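Local coordinates for protein benzyl alcohol dehydrogenase (Acinetobacter calcoaceticus, PDB 1F8F) that probably oxidises benzyl alcohol and related aromatic alcohols reversibly to the aldehydes, as a zinc-dependent medium-chain alcohol dehydrogenase using NAD, at residues Phe194-Ala199 with Leu263-Ser268; Val202-Leu207 with Glu229-Leu234; Ile217-Asp222 with His238-Lys243. One frame throughout, in Å; residues are numbered along the deposited sequence.

Contact 1: residues Phe194-Ala199 with Leu263-Ser268; sequences FVTWGA and LESTGS. Unlike the reference sequence in segment 194-199: Phe194 (reference Leu). Unlike the reference sequence in segment 263-268: Ser268 (reference Arg). With NAD (nicotinamide-adenine-dinucleotide), chain F.
Trp197 O takes two hydrogen bonds from one residue, Ser265, at the C-terminal mouth of a parallel strand pair in the NAD-binding Rossmann fold. Ser265 N reaches Trp197 O at 3.1 Å, in the carbonyl plane, while Ser265 OG meets the same Trp197 O at 3.0 Å, tilted 27° from that plane; the hydroxyl gets there by lying between its own backbone N and carbonyl carbon (chi1 73°). Further back, Trp197 N donates to Leu263 O over 2.7 Å and Leu263 N to Val195 O, the usual parallel ladder.

Beyond the pair, the bent chain of Glu264 turns its carboxylate onto the following loop. OE2 accepts from Thr266 N and Thr266 OG1 from opposite faces of the carboxylate plane, and OE1 uses its syn lone pair for Gly267 N. Thr266 OG1 also receives Ser268 N in an ST turn. Three donors round a buried Glu264 would favour its ionised form.

On one face of the sheet Thr196 and Leu263 run side by side, pointing the same way, and the Phe194 ring brings CZ to Leu263 CB at 4.2 Å; Ala181 of helix 174-186 lies against Leu263. Leu263 O lies at the edge of the Trp197 ring, in its plane, 3.5 Å from Trp197 CD1, and on the other face this ring packs on helix 247-254. At the NAD end, Thr266 CG2 touches adenine atom C4A at 3.5 Å.

Contact 2: residues Val202-Leu207 with Glu229-Leu234; sequences VGLSAL and ELAKQL. With NAD (nicotinamide-adenine-dinucleotide), chain F.
Leu204 reaches from helix 201-213 across to helix 225-234 and divides its two methyls among three residues there. Leu204 CD2 presses on Ala231 CB at 3.5 Å, a close fit for two methyl groups. Leu204 CD1 lies 3.7 Å from CD2 of Leu230, the residue before the alanine, and 3.9 Å from CD1 of Leu234, one turn after it. The Leu204 side chain meets Leu234 at about a right angle. Leu230 bends in from the flank, its CG anti to the backbone N (chi1 173°), which carries CD2 over to Leu204. One turn further along, Leu207 CD2 rests 4.2 Å from Leu234 CB.

The axes of segments 202-207 and 229-234 run nearly parallel, 18° apart and 10.6 Å at closest approach, as expected for successive crossover helices on the same side of a Rossmann sheet. Beneath them lies strand 217-222, where Leu207 meets Ile218 and Ala231 meets Ala220. Near the start of helix 201-213, Val202 N donates to NAD O1N over 3.0 Å, and Val202 CG2 lies alongside the same phosphate.

No hydrogen bond links the two segments. The fit therefore rests on close contact of the leucine methyls with one another and with the small Ala231, with no polar bond to fix the direction of approach.

Contact 3: residues Ile217-Asp222 with His238-Lys243; sequences IIIAVD and HVINSK. With NAD (nicotinamide-adenine-dinucleotide), chain F.
Val221 and Ile240 sit side by side in a parallel pair whose backbone bonds run from each strand to the other in turn. Ala220 is gripped at both ends: its N donates to His238 O, and its O accepts Ile240 N over 3.0 Å. Asp222 repeats the pattern: Asp222 N donates to Ile240 O, and Asp222 O accepts from Ser242 N at 3.2 Å. The bond from His238 N to Ile218 O is weak. CA-H...O contacts, such as Val221 CA to Ile240 O at 3.3 Å, add to the ladder.

Apolar contact gathers on the face of Ile219, Val221, His238 and Ile240. Ile219 CG2 meets Ile240 CD1 at 4.1 Å, and Val221 CG1, anti to its backbone N (chi1 -176°), reaches Ser242 CB at 3.8 Å.

The polar groups cluster at the C-terminal end. Asp222 receives both adenosine ribose hydroxyls, OD1 from NAD O2B at 2.6 Å and OD2 from NAD O3B at 3.0 Å, the classic acid at the end of the second Rossmann strand, which is consistent with a preference for NAD over NADP. Val224 N bonds to OD1 and Ala199 N to OD2, so each carboxylate oxygen has a backbone donor as well as a ribose hydroxyl. Asn241 OD1 takes Lys243 N in an Asx turn, and its ND2 bonds Glu225.

Strands 217-222 and 238-241 with helix 225-234 form a beta-alpha-beta crossover: that helix lies over Ala220 and Val239, helix 247-254 packs on Ile219 and Ile240, and strand 193-197 is the inner neighbour of 217-222.

Overall arrangement
The three contacts tie the first half of the Rossmann domain together and, through strand 259-264 in contact 1, join it to the second half, all around one NAD. Contacts 1 and 3 share a sheet, with strand 193-197 beside 217-222, their centres about 10 Å apart; contact 2 packs helices on one face of it, its centre about 11 Å from contact 1 and 10 Å from contact 3. Asp222 OD2 of contact 3 lies 2.7 Å from Ala199 N of contact 1, in the glycine-rich turn that leads to Val202 of contact 2. Lys232 CG lies 3.9 Å from Val239 CG1, joining contacts 2 and 3. Between them they meet adenine, ribose and phosphate, while the Ser265 side chain is about 12 Å from a zinc ion.

Contact 1: residues Phe194-Ala199 with Leu263-Ser268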
loop_
_atom_site.group_PDB
_atom_site.type_symbol
_atom_site.label_atom_id
_atom_site.label_comp_id
_atom_site.label_asym_id
_atom_site.label_seq_id
_atom_site.Cartn_x
_atom_site.Cartn_y
_atom_site.Cartn_z
ATOM N N PHE A 194 -12.176 -6.629 -15.193
ATOM C CA PHE A 194 -10.922 -7.268 -15.587
ATOM C C PHE A 194 -10.974 -7.847 -17.001
ATOM O O PHE A 194 -11.989 -8.439 -17.429
ATOM C CB PHE A 194 -10.668 -8.467 -14.642
ATOM C CG PHE A 194 -9.467 -9.307 -15.011
ATOM C CD1 PHE A 194 -8.165 -8.827 -14.809
ATOM C CD2 PHE A 194 -9.653 -10.577 -15.589
ATOM C CE1 PHE A 194 -7.102 -9.625 -15.166
ATOM C CE2 PHE A 194 -8.542 -11.323 -15.928
ATOM C CZ PHE A 194 -7.263 -10.865 -15.725
ATOM N N VAL A 195 -9.868 -7.864 -17.735
ATOM C CA VAL A 195 -9.840 -8.495 -19.070
ATOM C C VAL A 195 -8.538 -9.293 -19.198
ATOM O O VAL A 195 -7.501 -8.759 -18.816
ATOM C CB VAL A 195 -9.858 -7.516 -20.278
ATOM C CG1 VAL A 195 -8.738 -6.463 -20.203
ATOM C CG2 VAL A 195 -9.729 -8.224 -21.644
ATOM N N THR A 196 -8.611 -10.488 -19.807
ATOM C CA THR A 196 -7.378 -11.194 -20.108
ATOM C C THR A 196 -7.072 -11.192 -21.611
ATOM O O THR A 196 -7.889 -11.899 -22.307
ATOM C CB THR A 196 -7.278 -12.646 -19.645
ATOM O OG1 THR A 196 -6.016 -13.136 -20.217
ATOM C CG2 THR A 196 -8.380 -13.588 -20.045
ATOM N N TRP A 197 -5.997 -10.607 -22.078
ATOM C CA TRP A 197 -5.713 -10.714 -23.520
ATOM C C TRP A 197 -5.037 -12.044 -23.779
ATOM O O TRP A 197 -3.873 -12.330 -23.442
ATOM C CB TRP A 197 -4.833 -9.477 -23.853
ATOM C CG TRP A 197 -5.513 -8.138 -23.782
ATOM C CD1 TRP A 197 -5.613 -7.326 -22.669
ATOM C CD2 TRP A 197 -6.185 -7.451 -24.852
ATOM N NE1 TRP A 197 -6.330 -6.196 -23.009
ATOM C CE2 TRP A 197 -6.703 -6.252 -24.328
ATOM C CE3 TRP A 197 -6.403 -7.725 -26.207
ATOM C CZ2 TRP A 197 -7.376 -5.298 -25.102
ATOM C CZ3 TRP A 197 -7.116 -6.839 -26.971
ATOM C CH2 TRP A 197 -7.556 -5.601 -26.426
ATOM N N GLY A 198 -5.714 -12.972 -24.484
ATOM C CA GLY A 198 -5.158 -14.296 -24.809
ATOM C C GLY A 198 -5.822 -15.301 -23.861
ATOM O O GLY A 198 -5.883 -15.028 -22.644
ATOM N N ALA A 199 -6.418 -16.372 -24.365
ATOM C CA ALA A 199 -7.174 -17.299 -23.549
ATOM C C ALA A 199 -6.575 -18.702 -23.538
ATOM O O ALA A 199 -7.321 -19.687 -23.652
ATOM C CB ALA A 199 -8.634 -17.403 -24.041
ATOM N N LEU A 263 -4.521 -8.054 -18.209
ATOM C CA LEU A 263 -3.415 -8.966 -18.399
ATOM C C LEU A 263 -3.079 -9.155 -19.878
ATOM O O LEU A 263 -3.915 -9.644 -20.654
ATOM C CB LEU A 263 -3.582 -10.343 -17.771
ATOM C CG LEU A 263 -2.508 -11.393 -17.773
ATOM C CD1 LEU A 263 -1.523 -11.285 -16.618
ATOM C CD2 LEU A 263 -3.020 -12.838 -17.756
ATOM N N GLU A 264 -1.788 -8.971 -20.191
ATOM C CA GLU A 264 -1.291 -9.210 -21.555
ATOM C C GLU A 264 -0.567 -10.565 -21.531
ATOM O O GLU A 264 0.465 -10.625 -20.873
ATOM C CB GLU A 264 -0.285 -8.163 -22.060
ATOM C CG GLU A 264 -0.317 -7.963 -23.591
ATOM C CD GLU A 264 -0.093 -9.291 -24.318
ATOM O OE1 GLU A 264 1.063 -9.776 -24.297
ATOM O OE2 GLU A 264 -1.062 -9.887 -24.823
ATOM N N SER A 265 -1.103 -11.613 -22.147
ATOM C CA SER A 265 -0.446 -12.891 -22.224
ATOM C C SER A 265 -0.152 -13.377 -23.659
ATOM O O SER A 265 0.251 -14.518 -23.733
ATOM C CB SER A 265 -1.187 -14.066 -21.538
ATOM O OG SER A 265 -2.355 -14.573 -22.166
ATOM N N THR A 266 -0.319 -12.634 -24.750
ATOM C CA THR A 266 0.037 -13.147 -26.056
ATOM C C THR A 266 1.526 -12.967 -26.409
ATOM O O THR A 266 2.119 -13.701 -27.226
ATOM C CB THR A 266 -0.800 -12.508 -27.144
ATOM O OG1 THR A 266 -0.600 -11.074 -27.165
ATOM C CG2 THR A 266 -2.300 -12.684 -26.941
ATOM N N GLY A 267 2.171 -11.941 -25.827
ATOM C CA GLY A 267 3.561 -11.612 -26.193
ATOM C C GLY A 267 3.564 -10.770 -27.479
ATOM O O GLY A 267 4.608 -10.314 -27.912
ATOM N N SER A 268 2.423 -10.471 -28.093
ATOM C CA SER A 268 2.343 -9.684 -29.293
ATOM C C SER A 268 2.295 -8.187 -29.009
ATOM O O SER A 268 1.358 -7.632 -28.451
ATOM C CB SER A 268 1.134 -10.032 -30.154
ATOM O OG SER A 268 0.966 -11.441 -30.405
HETATM P PA NAD F . -0.794 -20.617 -24.811
HETATM O O1A NAD F . -1.510 -21.724 -24.103
HETATM O O2A NAD F . -0.257 -20.894 -26.151
HETATM O O5B NAD F . -1.650 -19.282 -24.758
HETATM C C5B NAD F . -1.516 -18.018 -25.452
HETATM C C4B NAD F . -2.790 -17.676 -26.211
HETATM O O4B NAD F . -2.562 -16.461 -27.001
HETATM C C3B NAD F . -3.320 -18.729 -27.201
HETATM O O3B NAD F . -4.587 -19.240 -26.809
HETATM C C2B NAD F . -3.462 -18.015 -28.543
HETATM O O2B NAD F . -4.664 -18.307 -29.266
HETATM C C1B NAD F . -3.439 -16.540 -28.109
HETATM N N9A NAD F . -2.984 -15.609 -29.137
HETATM C C8A NAD F . -1.823 -15.628 -29.866
HETATM N N7A NAD F . -1.731 -14.611 -30.724
HETATM C C5A NAD F . -2.911 -13.912 -30.538
HETATM C C6A NAD F . -3.431 -12.749 -31.136
HETATM N N6A NAD F . -2.821 -12.027 -32.072
HETATM N N1A NAD F . -4.639 -12.310 -30.701
HETATM C C2A NAD F . -5.294 -13.026 -29.735
HETATM N N3A NAD F . -4.898 -14.102 -29.122
HETATM C C4A NAD F . -3.698 -14.509 -29.574
HETATM O O3 NAD F . 0.431 -20.188 -23.823
HETATM P PN NAD F . 0.374 -20.115 -22.231
HETATM O O1N NAD F . -0.912 -19.556 -21.776
HETATM O O2N NAD F . 0.672 -21.444 -21.678
HETATM O O5D NAD F . 1.612 -19.086 -21.991
HETATM C C5D NAD F . 1.393 -17.680 -22.189
HETATM C C4D NAD F . 2.623 -16.870 -22.386
HETATM O O4D NAD F . 3.232 -16.454 -21.121
HETATM C C3D NAD F . 3.774 -17.322 -23.292
HETATM O O3D NAD F . 4.418 -16.151 -23.830
HETATM C C2D NAD F . 4.723 -17.911 -22.239
HETATM O O2D NAD F . 6.040 -18.157 -22.709
HETATM C C1D NAD F . 4.636 -16.728 -21.262
HETATM N N1N NAD F . 5.057 -17.137 -19.926
HETATM C C2N NAD F . 5.509 -16.142 -19.120
HETATM C C3N NAD F . 5.870 -16.464 -17.825
HETATM C C7N NAD F . 6.385 -15.398 -16.796
HETATM O O7N NAD F . 6.719 -15.762 -15.670
HETATM N N7N NAD F . 6.414 -14.099 -17.265
HETATM C C4N NAD F . 5.737 -17.798 -17.338
HETATM C C5N NAD F . 4.759 -18.514 -18.062
HETATM C C6N NAD F . 4.380 -18.264 -19.364
#

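Contact 2: residues Val202-Leu207 with Glu229-Leu234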
loop_
_atom_site.group_PDB
_atom_site.type_symbol
_atom_site.label_atom_id
_atom_site.label_comp_id
_atom_site.label_asym_id
_atom_site.label_seq_id
_atom_site.Cartn_x
_atom_site.Cartn_y
_atom_site.Cartn_z
ATOM N N VAL A 202 -2.415 -19.684 -19.219
ATOM C CA VAL A 202 -2.052 -18.571 -18.373
ATOM C C VAL A 202 -3.264 -17.639 -18.220
ATOM O O VAL A 202 -3.724 -17.352 -17.121
ATOM C CB VAL A 202 -0.853 -17.763 -18.926
ATOM C CG1 VAL A 202 -0.653 -16.485 -18.078
ATOM C CG2 VAL A 202 0.476 -18.530 -18.969
ATOM N N GLY A 203 -3.869 -17.184 -19.312
ATOM C CA GLY A 203 -5.018 -16.280 -19.275
ATOM C C GLY A 203 -6.222 -16.792 -18.498
ATOM O O GLY A 203 -6.918 -16.101 -17.694
ATOM N N LEU A 204 -6.533 -18.062 -18.721
ATOM C CA LEU A 204 -7.699 -18.722 -18.134
ATOM C C LEU A 204 -7.422 -18.981 -16.681
ATOM O O LEU A 204 -8.361 -18.882 -15.919
ATOM C CB LEU A 204 -8.096 -19.963 -18.943
ATOM C CG LEU A 204 -8.743 -19.889 -20.302
ATOM C CD1 LEU A 204 -9.170 -21.322 -20.778
ATOM C CD2 LEU A 204 -10.020 -19.051 -20.315
ATOM N N SER A 205 -6.144 -19.175 -16.260
ATOM C CA SER A 205 -5.826 -19.237 -14.845
ATOM C C SER A 205 -6.141 -17.882 -14.194
ATOM O O SER A 205 -6.799 -17.768 -13.143
ATOM C CB SER A 205 -4.371 -19.632 -14.576
ATOM O OG SER A 205 -4.043 -20.946 -14.979
ATOM N N ALA A 206 -5.779 -16.802 -14.840
ATOM C CA ALA A 206 -6.028 -15.428 -14.355
ATOM C C ALA A 206 -7.514 -15.148 -14.298
ATOM O O ALA A 206 -7.945 -14.400 -13.419
ATOM C CB ALA A 206 -5.329 -14.389 -15.268
ATOM N N LEU A 207 -8.229 -15.665 -15.340
ATOM C CA LEU A 207 -9.675 -15.437 -15.350
ATOM C C LEU A 207 -10.318 -16.121 -14.121
ATOM O O LEU A 207 -11.115 -15.482 -13.450
ATOM C CB LEU A 207 -10.340 -15.915 -16.632
ATOM C CG LEU A 207 -11.877 -15.789 -16.606
ATOM C CD1 LEU A 207 -12.282 -15.162 -17.928
ATOM C CD2 LEU A 207 -12.527 -17.127 -16.291
ATOM N N GLU A 229 -14.924 -20.404 -26.134
ATOM C CA GLU A 229 -16.095 -21.056 -25.578
ATOM C C GLU A 229 -15.841 -21.610 -24.182
ATOM O O GLU A 229 -16.725 -21.626 -23.333
ATOM C CB GLU A 229 -16.634 -22.205 -26.482
ATOM C CG GLU A 229 -16.579 -21.719 -27.939
ATOM C CD GLU A 229 -17.978 -21.355 -28.394
ATOM O OE1 GLU A 229 -18.565 -22.020 -29.286
ATOM O OE2 GLU A 229 -18.559 -20.419 -27.821
ATOM N N LEU A 230 -14.603 -22.049 -23.969
ATOM C CA LEU A 230 -14.207 -22.595 -22.685
ATOM C C LEU A 230 -14.164 -21.433 -21.704
ATOM O O LEU A 230 -14.654 -21.540 -20.561
ATOM C CB LEU A 230 -12.847 -23.330 -22.745
ATOM C CG LEU A 230 -12.188 -23.831 -21.462
ATOM C CD1 LEU A 230 -13.066 -24.899 -20.763
ATOM C CD2 LEU A 230 -10.847 -24.514 -21.670
ATOM N N ALA A 231 -13.659 -20.270 -22.121
ATOM C CA ALA A 231 -13.596 -19.186 -21.126
ATOM C C ALA A 231 -14.942 -18.888 -20.491
ATOM O O ALA A 231 -15.119 -18.813 -19.278
ATOM C CB ALA A 231 -12.986 -17.930 -21.734
ATOM N N LYS A 232 -15.938 -18.715 -21.334
ATOM C CA LYS A 232 -17.326 -18.472 -21.017
ATOM C C LYS A 232 -17.949 -19.533 -20.119
ATOM O O LYS A 232 -18.738 -19.228 -19.228
ATOM C CB LYS A 232 -18.083 -18.585 -22.352
ATOM C CG LYS A 232 -18.950 -17.415 -22.688
ATOM C CD LYS A 232 -20.102 -17.264 -21.689
ATOM C CE LYS A 232 -20.407 -15.747 -21.727
ATOM N NZ LYS A 232 -21.144 -15.372 -20.498
ATOM N N GLN A 233 -17.634 -20.804 -20.388
ATOM C CA GLN A 233 -18.043 -21.932 -19.566
ATOM C C GLN A 233 -17.294 -21.820 -18.229
ATOM O O GLN A 233 -17.850 -22.245 -17.208
ATOM C CB GLN A 233 -17.799 -23.260 -20.276
ATOM C CG GLN A 233 -18.428 -23.469 -21.644
ATOM C CD GLN A 233 -17.915 -24.689 -22.386
ATOM O OE1 GLN A 233 -16.987 -25.339 -21.908
ATOM N NE2 GLN A 233 -18.488 -25.093 -23.516
ATOM N N LEU A 234 -16.115 -21.212 -18.147
ATOM C CA LEU A 234 -15.403 -21.047 -16.884
ATOM C C LEU A 234 -15.956 -19.842 -16.130
ATOM O O LEU A 234 -15.629 -19.673 -14.952
ATOM C CB LEU A 234 -13.868 -21.044 -17.019
ATOM C CG LEU A 234 -13.222 -22.289 -17.629
ATOM C CD1 LEU A 234 -11.750 -22.189 -18.011
ATOM C CD2 LEU A 234 -13.248 -23.479 -16.690
HETATM P PA NAD F . -0.794 -20.617 -24.811
HETATM O O1A NAD F . -1.510 -21.724 -24.103
HETATM O O2A NAD F . -0.257 -20.894 -26.151
HETATM O O5B NAD F . -1.650 -19.282 -24.758
HETATM C C5B NAD F . -1.516 -18.018 -25.452
HETATM C C4B NAD F . -2.790 -17.676 -26.211
HETATM O O4B NAD F . -2.562 -16.461 -27.001
HETATM C C3B NAD F . -3.320 -18.729 -27.201
HETATM O O3B NAD F . -4.587 -19.240 -26.809
HETATM C C2B NAD F . -3.462 -18.015 -28.543
HETATM O O2B NAD F . -4.664 -18.307 -29.266
HETATM C C1B NAD F . -3.439 -16.540 -28.109
HETATM N N9A NAD F . -2.984 -15.609 -29.137
HETATM C C8A NAD F . -1.823 -15.628 -29.866
HETATM N N7A NAD F . -1.731 -14.611 -30.724
HETATM C C5A NAD F . -2.911 -13.912 -30.538
HETATM C C6A NAD F . -3.431 -12.749 -31.136
HETATM N N6A NAD F . -2.821 -12.027 -32.072
HETATM N N1A NAD F . -4.639 -12.310 -30.701
HETATM C C2A NAD F . -5.294 -13.026 -29.735
HETATM N N3A NAD F . -4.898 -14.102 -29.122
HETATM C C4A NAD F . -3.698 -14.509 -29.574
HETATM O O3 NAD F . 0.431 -20.188 -23.823
HETATM P PN NAD F . 0.374 -20.115 -22.231
HETATM O O1N NAD F . -0.912 -19.556 -21.776
HETATM O O2N NAD F . 0.672 -21.444 -21.678
HETATM O O5D NAD F . 1.612 -19.086 -21.991
HETATM C C5D NAD F . 1.393 -17.680 -22.189
HETATM C C4D NAD F . 2.623 -16.870 -22.386
HETATM O O4D NAD F . 3.232 -16.454 -21.121
HETATM C C3D NAD F . 3.774 -17.322 -23.292
HETATM O O3D NAD F . 4.418 -16.151 -23.830
HETATM C C2D NAD F . 4.723 -17.911 -22.239
HETATM O O2D NAD F . 6.040 -18.157 -22.709
HETATM C C1D NAD F . 4.636 -16.728 -21.262
HETATM N N1N NAD F . 5.057 -17.137 -19.926
HETATM C C2N NAD F . 5.509 -16.142 -19.120
HETATM C C3N NAD F . 5.870 -16.464 -17.825
HETATM C C7N NAD F . 6.385 -15.398 -16.796
HETATM O O7N NAD F . 6.719 -15.762 -15.670
HETATM N N7N NAD F . 6.414 -14.099 -17.265
HETATM C C4N NAD F . 5.737 -17.798 -17.338
HETATM C C5N NAD F . 4.759 -18.514 -18.062
HETATM C C6N NAD F . 4.380 -18.264 -19.364
#

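Contact 3: residues Ile217-Asp222 with His238-Lys243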
loop_
_atom_site.group_PDB
_atom_site.type_symbol
_atom_site.label_atom_id
_atom_site.label_comp_id
_atom_site.label_asym_id
_atom_site.label_seq_id
_atom_site.Cartn_x
_atom_site.Cartn_y
_atom_site.Cartn_z
ATOM N N ILE A 217 -17.156 -7.802 -13.772
ATOM C CA ILE A 217 -17.044 -7.924 -15.214
ATOM C C ILE A 217 -15.742 -8.644 -15.578
ATOM O O ILE A 217 -14.612 -8.234 -15.251
ATOM C CB ILE A 217 -17.148 -6.523 -15.852
ATOM C CG1 ILE A 217 -18.553 -5.894 -15.871
ATOM C CG2 ILE A 217 -16.639 -6.578 -17.278
ATOM C CD1 ILE A 217 -18.552 -4.422 -16.284
ATOM N N ILE A 218 -15.821 -9.791 -16.255
ATOM C CA ILE A 218 -14.673 -10.647 -16.576
ATOM C C ILE A 218 -14.677 -11.027 -18.057
ATOM O O ILE A 218 -15.491 -11.813 -18.565
ATOM C CB ILE A 218 -14.693 -11.890 -15.670
ATOM C CG1 ILE A 218 -14.686 -11.523 -14.175
ATOM C CG2 ILE A 218 -13.490 -12.773 -15.931
ATOM C CD1 ILE A 218 -14.797 -12.641 -13.155
ATOM N N ILE A 219 -13.704 -10.455 -18.773
ATOM C CA ILE A 219 -13.616 -10.501 -20.206
ATOM C C ILE A 219 -12.448 -11.326 -20.698
ATOM O O ILE A 219 -11.407 -11.358 -20.025
ATOM C CB ILE A 219 -13.538 -9.058 -20.775
ATOM C CG1 ILE A 219 -14.715 -8.171 -20.332
ATOM C CG2 ILE A 219 -13.396 -9.093 -22.265
ATOM C CD1 ILE A 219 -14.646 -6.717 -20.771
ATOM N N ALA A 220 -12.672 -12.021 -21.828
ATOM C CA ALA A 220 -11.595 -12.776 -22.453
ATOM C C ALA A 220 -11.572 -12.494 -23.966
ATOM O O ALA A 220 -12.634 -12.543 -24.575
ATOM C CB ALA A 220 -11.743 -14.261 -22.176
ATOM N N VAL A 221 -10.415 -12.167 -24.526
ATOM C CA VAL A 221 -10.137 -11.847 -25.911
ATOM C C VAL A 221 -9.144 -12.854 -26.516
ATOM O O VAL A 221 -8.182 -13.250 -25.862
ATOM C CB VAL A 221 -9.489 -10.446 -26.032
ATOM C CG1 VAL A 221 -9.253 -9.979 -27.460
ATOM C CG2 VAL A 221 -10.268 -9.364 -25.267
ATOM N N ASP A 222 -9.468 -13.493 -27.659
ATOM C CA ASP A 222 -8.561 -14.431 -28.325
ATOM C C ASP A 222 -8.873 -14.500 -29.825
ATOM O O ASP A 222 -9.837 -13.884 -30.297
ATOM C CB ASP A 222 -8.593 -15.880 -27.817
ATOM C CG ASP A 222 -7.352 -16.687 -27.950
ATOM O OD1 ASP A 222 -6.969 -17.066 -29.093
ATOM O OD2 ASP A 222 -6.620 -17.060 -26.976
ATOM N N HIS A 238 -18.146 -11.866 -20.607
ATOM C CA HIS A 238 -18.054 -11.426 -21.958
ATOM C C HIS A 238 -16.825 -12.038 -22.635
ATOM O O HIS A 238 -15.807 -12.218 -21.949
ATOM C CB HIS A 238 -17.892 -9.893 -22.170
ATOM C CG HIS A 238 -19.009 -9.108 -21.583
ATOM N ND1 HIS A 238 -19.153 -8.930 -20.211
ATOM C CD2 HIS A 238 -20.072 -8.505 -22.182
ATOM C CE1 HIS A 238 -20.264 -8.229 -19.993
ATOM N NE2 HIS A 238 -20.861 -7.981 -21.176
ATOM N N VAL A 239 -17.026 -12.464 -23.902
ATOM C CA VAL A 239 -15.959 -13.009 -24.721
ATOM C C VAL A 239 -15.888 -12.192 -26.003
ATOM O O VAL A 239 -16.917 -11.674 -26.441
ATOM C CB VAL A 239 -16.112 -14.509 -25.029
ATOM C CG1 VAL A 239 -15.857 -15.307 -23.738
ATOM C CG2 VAL A 239 -17.437 -14.887 -25.693
ATOM N N ILE A 240 -14.730 -11.971 -26.625
ATOM C CA ILE A 240 -14.502 -11.187 -27.815
ATOM C C ILE A 240 -13.475 -11.841 -28.755
ATOM O O ILE A 240 -12.339 -12.173 -28.366
ATOM C CB ILE A 240 -13.907 -9.786 -27.452
ATOM C CG1 ILE A 240 -14.923 -8.822 -26.855
ATOM C CG2 ILE A 240 -13.243 -9.069 -28.610
ATOM C CD1 ILE A 240 -14.278 -7.734 -26.031
ATOM N N ASN A 241 -13.810 -11.950 -30.023
ATOM C CA ASN A 241 -12.897 -12.473 -31.053
ATOM C C ASN A 241 -12.168 -11.307 -31.689
ATOM O O ASN A 241 -12.757 -10.573 -32.472
ATOM C CB ASN A 241 -13.687 -13.301 -32.064
ATOM C CG ASN A 241 -12.878 -14.131 -33.039
ATOM O OD1 ASN A 241 -11.842 -13.699 -33.566
ATOM N ND2 ASN A 241 -13.312 -15.351 -33.327
ATOM N N SER A 242 -10.876 -11.088 -31.434
ATOM C CA SER A 242 -10.132 -9.978 -31.970
ATOM C C SER A 242 -9.717 -10.113 -33.433
ATOM O O SER A 242 -8.864 -9.313 -33.849
ATOM C CB SER A 242 -8.850 -9.656 -31.213
ATOM O OG SER A 242 -7.741 -10.432 -31.659
ATOM N N LYS A 243 -10.258 -11.065 -34.184
ATOM C CA LYS A 243 -10.007 -11.189 -35.605
ATOM C C LYS A 243 -11.174 -10.548 -36.352
ATOM O O LYS A 243 -11.000 -9.849 -37.330
ATOM C CB LYS A 243 -9.813 -12.642 -36.032
ATOM C CG LYS A 243 -9.227 -12.732 -37.442
ATOM C CD LYS A 243 -8.484 -14.042 -37.650
ATOM C CE LYS A 243 -7.031 -13.931 -37.153
ATOM N NZ LYS A 243 -6.482 -15.330 -37.139
HETATM P PA NAD F . -0.794 -20.617 -24.811
HETATM O O1A NAD F . -1.510 -21.724 -24.103
HETATM O O2A NAD F . -0.257 -20.894 -26.151
HETATM O O5B NAD F . -1.650 -19.282 -24.758
HETATM C C5B NAD F . -1.516 -18.018 -25.452
HETATM C C4B NAD F . -2.790 -17.676 -26.211
HETATM O O4B NAD F . -2.562 -16.461 -27.001
HETATM C C3B NAD F . -3.320 -18.729 -27.201
HETATM O O3B NAD F . -4.587 -19.240 -26.809
HETATM C C2B NAD F . -3.462 -18.015 -28.543
HETATM O O2B NAD F . -4.664 -18.307 -29.266
HETATM C C1B NAD F . -3.439 -16.540 -28.109
HETATM N N9A NAD F . -2.984 -15.609 -29.137
HETATM C C8A NAD F . -1.823 -15.628 -29.866
HETATM N N7A NAD F . -1.731 -14.611 -30.724
HETATM C C5A NAD F . -2.911 -13.912 -30.538
HETATM C C6A NAD F . -3.431 -12.749 -31.136
HETATM N N6A NAD F . -2.821 -12.027 -32.072
HETATM N N1A NAD F . -4.639 -12.310 -30.701
HETATM C C2A NAD F . -5.294 -13.026 -29.735
HETATM N N3A NAD F . -4.898 -14.102 -29.122
HETATM C C4A NAD F . -3.698 -14.509 -29.574
HETATM O O3 NAD F . 0.431 -20.188 -23.823
HETATM P PN NAD F . 0.374 -20.115 -22.231
HETATM O O1N NAD F . -0.912 -19.556 -21.776
HETATM O O2N NAD F . 0.672 -21.444 -21.678
HETATM O O5D NAD F . 1.612 -19.086 -21.991
HETATM C C5D NAD F . 1.393 -17.680 -22.189
HETATM C C4D NAD F . 2.623 -16.870 -22.386
HETATM O O4D NAD F . 3.232 -16.454 -21.121
HETATM C C3D NAD F . 3.774 -17.322 -23.292
HETATM O O3D NAD F . 4.418 -16.151 -23.830
HETATM C C2D NAD F . 4.723 -17.911 -22.239
HETATM O O2D NAD F . 6.040 -18.157 -22.709
HETATM C C1D NAD F . 4.636 -16.728 -21.262
HETATM N N1N NAD F . 5.057 -17.137 -19.926
HETATM C C2N NAD F . 5.509 -16.142 -19.120
HETATM C C3N NAD F . 5.870 -16.464 -17.825
HETATM C C7N NAD F . 6.385 -15.398 -16.796
HETATM O O7N NAD F . 6.719 -15.762 -15.670
HETATM N N7N NAD F . 6.414 -14.099 -17.265
HETATM C C4N NAD F . 5.737 -17.798 -17.338
HETATM C C5N NAD F . 4.759 -18.514 -18.062
HETATM C C6N NAD F . 4.380 -18.264 -19.364
#